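Local coordinates for bacterial transferase hexapeptide (Three repeats) family protein (Acinetobacter baumannii, PDB 4M9C), which probably transfers an acetyl group from acetyl-CoA to a UDP-linked amino sugar during the biosynthesis of UDP-N,N'-diacetylbacillosamine, at residues A[5-10]-A[67-72]; A[98-103]-A[116-121]. All coordinates share one frame; numbering follows the deposited sequence.

Contact 1 (A[5-10]-A[67-72]); sequences IGVYGA and TIAIAN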
# COMPACT_ATOMS: atom_id res chain seq x y z
N ILE A 5 -12.08 -12.79 25.33
CA ILE A 5 -12.28 -12.19 24.02
C ILE A 5 -12.54 -13.27 22.99
O ILE A 5 -11.79 -14.25 22.90
CB ILE A 5 -11.07 -11.32 23.61
CG1 ILE A 5 -11.04 -10.03 24.44
CG2 ILE A 5 -11.12 -11.02 22.12
CD1 ILE A 5 -9.82 -9.13 24.19
N GLY A 6 -13.61 -13.12 22.23
CA GLY A 6 -13.85 -14.04 21.13
C GLY A 6 -13.60 -13.38 19.79
O GLY A 6 -13.92 -12.19 19.60
N VAL A 7 -13.02 -14.14 18.86
CA VAL A 7 -12.93 -13.72 17.47
C VAL A 7 -13.96 -14.53 16.69
O VAL A 7 -13.84 -15.75 16.57
CB VAL A 7 -11.51 -13.97 16.89
CG1 VAL A 7 -11.47 -13.69 15.38
CG2 VAL A 7 -10.45 -13.13 17.64
N TYR A 8 -14.99 -13.86 16.18
CA TYR A 8 -16.10 -14.57 15.55
C TYR A 8 -15.76 -14.83 14.09
O TYR A 8 -15.70 -13.91 13.28
CB TYR A 8 -17.39 -13.76 15.66
CG TYR A 8 -18.64 -14.63 15.86
CD1 TYR A 8 -18.82 -15.81 15.16
CD2 TYR A 8 -19.63 -14.24 16.76
CE1 TYR A 8 -19.95 -16.60 15.35
CE2 TYR A 8 -20.76 -15.01 16.96
CZ TYR A 8 -20.91 -16.19 16.25
OH TYR A 8 -22.05 -16.95 16.46
N GLY A 9 -15.53 -16.10 13.77
CA GLY A 9 -15.06 -16.49 12.46
C GLY A 9 -13.68 -17.13 12.55
O GLY A 9 -12.68 -16.44 12.76
N ALA A 10 -13.63 -18.45 12.42
CA ALA A 10 -12.37 -19.18 12.42
C ALA A 10 -11.79 -19.16 11.02
O ALA A 10 -10.59 -18.97 10.83
CB ALA A 10 -12.57 -20.59 12.90
N THR A 67 -14.64 -9.47 18.64
CA THR A 67 -14.45 -8.84 17.34
C THR A 67 -14.90 -9.84 16.29
O THR A 67 -14.54 -11.02 16.32
CB THR A 67 -12.97 -8.41 17.10
OG1 THR A 67 -12.81 -7.96 15.75
CG2 THR A 67 -12.03 -9.58 17.33
N ILE A 68 -15.74 -9.38 15.36
CA ILE A 68 -16.27 -10.24 14.32
C ILE A 68 -15.35 -10.16 13.11
O ILE A 68 -15.28 -9.13 12.45
CB ILE A 68 -17.69 -9.79 13.93
CG1 ILE A 68 -18.63 -9.91 15.14
CG2 ILE A 68 -18.19 -10.58 12.71
CD1 ILE A 68 -19.95 -9.14 14.99
N ALA A 69 -14.63 -11.24 12.84
CA ALA A 69 -13.68 -11.27 11.73
C ALA A 69 -14.38 -11.40 10.37
O ALA A 69 -13.80 -11.11 9.33
CB ALA A 69 -12.71 -12.43 11.93
N ILE A 70 -15.63 -11.84 10.40
CA ILE A 70 -16.36 -12.19 9.17
C ILE A 70 -16.62 -11.00 8.25
O ILE A 70 -17.25 -10.01 8.65
CB ILE A 70 -17.66 -12.92 9.53
CG1 ILE A 70 -17.30 -14.27 10.18
CG2 ILE A 70 -18.56 -13.09 8.29
CD1 ILE A 70 -18.43 -14.93 10.95
N ALA A 71 -16.12 -11.09 7.02
CA ALA A 71 -16.24 -10.00 6.05
C ALA A 71 -17.65 -9.91 5.46
O ALA A 71 -18.13 -8.81 5.16
CB ALA A 71 -15.21 -10.17 4.92
N ASN A 72 -18.30 -11.06 5.30
CA ASN A 72 -19.69 -11.12 4.81
C ASN A 72 -20.58 -10.24 5.67
O ASN A 72 -20.86 -10.58 6.82
CB ASN A 72 -20.19 -12.57 4.88
CG ASN A 72 -21.60 -12.74 4.28
OD1 ASN A 72 -22.47 -11.89 4.43
ND2 ASN A 72 -21.80 -13.86 3.61

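Contact 2 (A[98-103]-A[116-121]); sequences TVILDE and TCLTSN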
# COMPACT_ATOMS: atom_id res chain seq x y z
N THR A 98 -1.64 1.31 11.32
CA THR A 98 -2.81 2.02 10.80
C THR A 98 -2.64 3.52 11.01
O THR A 98 -2.18 3.95 12.07
CB THR A 98 -4.12 1.56 11.49
OG1 THR A 98 -4.43 0.21 11.09
CG2 THR A 98 -5.29 2.47 11.12
N VAL A 99 -3.01 4.30 10.01
CA VAL A 99 -2.96 5.76 10.10
C VAL A 99 -4.38 6.33 10.06
O VAL A 99 -5.18 5.98 9.18
CB VAL A 99 -2.14 6.36 8.94
CG1 VAL A 99 -2.28 7.89 8.90
CG2 VAL A 99 -0.68 5.94 9.05
N ILE A 100 -4.69 7.19 11.02
CA ILE A 100 -5.96 7.93 11.05
C ILE A 100 -5.63 9.41 11.32
O ILE A 100 -4.93 9.71 12.28
CB ILE A 100 -6.88 7.42 12.18
CG1 ILE A 100 -7.21 5.93 11.99
CG2 ILE A 100 -8.17 8.25 12.26
CD1 ILE A 100 -7.80 5.27 13.24
N LEU A 101 -6.11 10.31 10.46
CA LEU A 101 -5.82 11.73 10.59
C LEU A 101 -6.91 12.52 11.35
O LEU A 101 -7.37 12.08 12.41
CB LEU A 101 -5.50 12.35 9.22
CG LEU A 101 -4.30 11.71 8.50
CD1 LEU A 101 -3.96 12.44 7.20
CD2 LEU A 101 -3.07 11.67 9.42
N ASP A 102 -7.32 13.67 10.82
CA ASP A 102 -8.18 14.60 11.56
C ASP A 102 -9.68 14.35 11.41
O ASP A 102 -10.15 14.04 10.33
CB ASP A 102 -7.92 16.04 11.11
CG ASP A 102 -6.77 16.71 11.84
OD1 ASP A 102 -6.27 16.13 12.84
OD2 ASP A 102 -6.37 17.81 11.41
N GLU A 103 -10.42 14.52 12.50
CA GLU A 103 -11.88 14.56 12.42
C GLU A 103 -12.45 13.31 11.75
O GLU A 103 -13.30 13.39 10.86
CB GLU A 103 -12.34 15.81 11.65
CG GLU A 103 -11.90 17.13 12.27
CD GLU A 103 -12.58 17.44 13.60
OE1 GLU A 103 -13.64 16.83 13.89
OE2 GLU A 103 -12.06 18.29 14.35
N THR A 116 -3.66 0.15 6.65
CA THR A 116 -4.86 0.91 6.34
C THR A 116 -4.68 2.38 6.68
O THR A 116 -3.84 2.73 7.52
CB THR A 116 -6.10 0.40 7.08
OG1 THR A 116 -5.75 0.07 8.43
CG2 THR A 116 -6.68 -0.83 6.36
N CYS A 117 -5.49 3.22 6.06
CA CYS A 117 -5.35 4.65 6.22
C CYS A 117 -6.70 5.32 6.11
O CYS A 117 -7.43 5.10 5.14
CB CYS A 117 -4.41 5.21 5.15
SG CYS A 117 -4.07 7.01 5.30
N LEU A 118 -7.05 6.12 7.11
CA LEU A 118 -8.23 6.98 7.07
C LEU A 118 -7.70 8.42 7.18
O LEU A 118 -6.96 8.73 8.11
CB LEU A 118 -9.13 6.67 8.26
CG LEU A 118 -10.23 5.60 8.23
CD1 LEU A 118 -10.10 4.56 7.11
CD2 LEU A 118 -10.36 4.94 9.58
N THR A 119 -8.05 9.29 6.23
CA THR A 119 -7.49 10.64 6.26
C THR A 119 -8.27 11.60 7.17
O THR A 119 -8.27 11.41 8.37
CB THR A 119 -7.23 11.22 4.85
OG1 THR A 119 -8.46 11.35 4.13
CG2 THR A 119 -6.27 10.31 4.06
N SER A 120 -8.94 12.61 6.61
CA SER A 120 -9.59 13.63 7.45
C SER A 120 -11.05 13.93 7.10
O SER A 120 -11.43 13.92 5.93
CB SER A 120 -8.79 14.94 7.38
OG SER A 120 -7.46 14.73 7.80
N ASN A 121 -11.84 14.25 8.12
CA ASN A 121 -13.21 14.69 7.93
C ASN A 121 -14.02 13.57 7.29
O ASN A 121 -14.50 13.70 6.17
CB ASN A 121 -13.26 15.95 7.07
CG ASN A 121 -12.66 17.15 7.78
OD1 ASN A 121 -13.36 17.87 8.50
ND2 ASN A 121 -11.37 17.34 7.62

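Contact 1 (A[5-10]-A[67-72])
Gly6 opens the contact through its backbone, its O accepting Thr67 N at 3.0 Å with the donor nearly along the C=O axis. Val7, bridged in parallel to Thr67, sets its side chain beside that of the threonine, both pointing the same way. Its CG2 lies 3.9 Å from Thr67 CG2, while CG1, anti to the backbone N, reaches forward to Ala69 CB, also at 3.9 Å. Two beta-branched residues suit these extended neighbours, and the small methyl of Ala69 continues their surface where the strand ends. Helix 14-24 packs on this face, its Val17 meeting both Thr67 and Ala69.

Tyr8 is held by its backbone at both ends, through N and through O. Tyr8 N gives its hydrogen to Thr67 O at 2.9 Å, nearly straight at 165° and within the carbonyl plane. Its side chain takes the other face with Ile68, where Tyr8 CB lies 4.1 Å from Ile68 CG1; the ring then runs on away from the second segment, against Leu79 and Leu82 of helix 73-85. Tyr8 O accepts Ala69 N at 2.9 Å, but the donor stands above the carbonyl plane and the bond is bent, since the chain is already leaving the strand. Ile70 bends its CG1 arm back over this carbonyl, Ile70 CG1 being 3.5 Å from Tyr8 O.

Gly9 then turns the chain at a positive phi of 117°. A CB there would run into Ile70 CG1 and the preceding carbonyl, so a residue without a side chain fits the turn. The two parallel strands thus end together while helices 14-24 and 73-85 pack on opposite faces, the arrangement found at the C-terminal ends of the parallel strands in a Rossmann-like fold, with a glycine-rich turn after the first strand.

Contact 2 (A[98-103]-A[116-121])
Backbone bonds hold the middle of 98-103 tightly against 116-121. Val99 N gives an almost straight bond (171°) to Thr116 O at 3.1 Å, and Val99 O takes Leu118 N at 2.8 Å. Leu101 N then reaches Leu118 O at 3.0 Å and adds a weak second bond to Thr119 O. At this bend Leu101 points toward the second segment, so that Leu101 CB presses to 3.0 Å from Thr119 O, a close packing of methylene against carbonyl. Here the regular strand pairing breaks, and a side chain takes over: Ser120 OG, beside its own backbone N, accepts Asp102 N at 3.2 Å. The same hydroxyl also bonds Lys15 O of the second subunit, a double role that suits a short serine. Pairing resumes where Asp102 O receives Asn121 N at 2.8 Å.

Each residue lies beside the one eighteen positions later, the spacing of one coil of the left-handed beta-helix built from hexapeptide repeats. Ile100 and Leu118 point into the coil, where both touch Leu112, yet they meet each other only lightly, Ile100 CG1 lying 4.1 Å from Leu118 CD2. Leu118 is buried, whereas Ile100, on the outermost strand of its sheet, remains exposed. At the start, Thr98 OG1 donates to Thr116 OG1 at 3.0 Å; the latter is also bonded to Cys113 O, and Thr98 OG1 to Ser95 N.

The far end is looser. Asn121 adopts a positive phi of 63°, which asparagine tolerates well, and Glu103 turns in the same way. Their flat ends run side by side, 29° apart in plane, without bonding each other: Asn121 ND2 instead holds Asn46 OD1 of the second subunit, while the Glu103 chain, bent at chi2, leads its carboxylate away from the second segment on the exposed side, the residue packing on Asn46 of the second subunit.

Contact 1 closes before contact 2 opens, and the two lie on opposite sides of the chain's centre, with their own centres 24 Å apart and nearest atoms about 13 Å apart. They share no sheet. Contact 1 joins two inner strands, 3-8 and 63-68, of the mixed sheet of the N-terminal Rossmann-like domain; contact 2 joins strands 99-100 and 117-118 at the edge of one parallel sheet of the beta-helix. Helix 73-85 and strand 89-90 intervene. Contact 1 is buried within its own subunit, whereas contact 2 also meets a second subunit, so one belongs to a domain core and the other to the trimer interface.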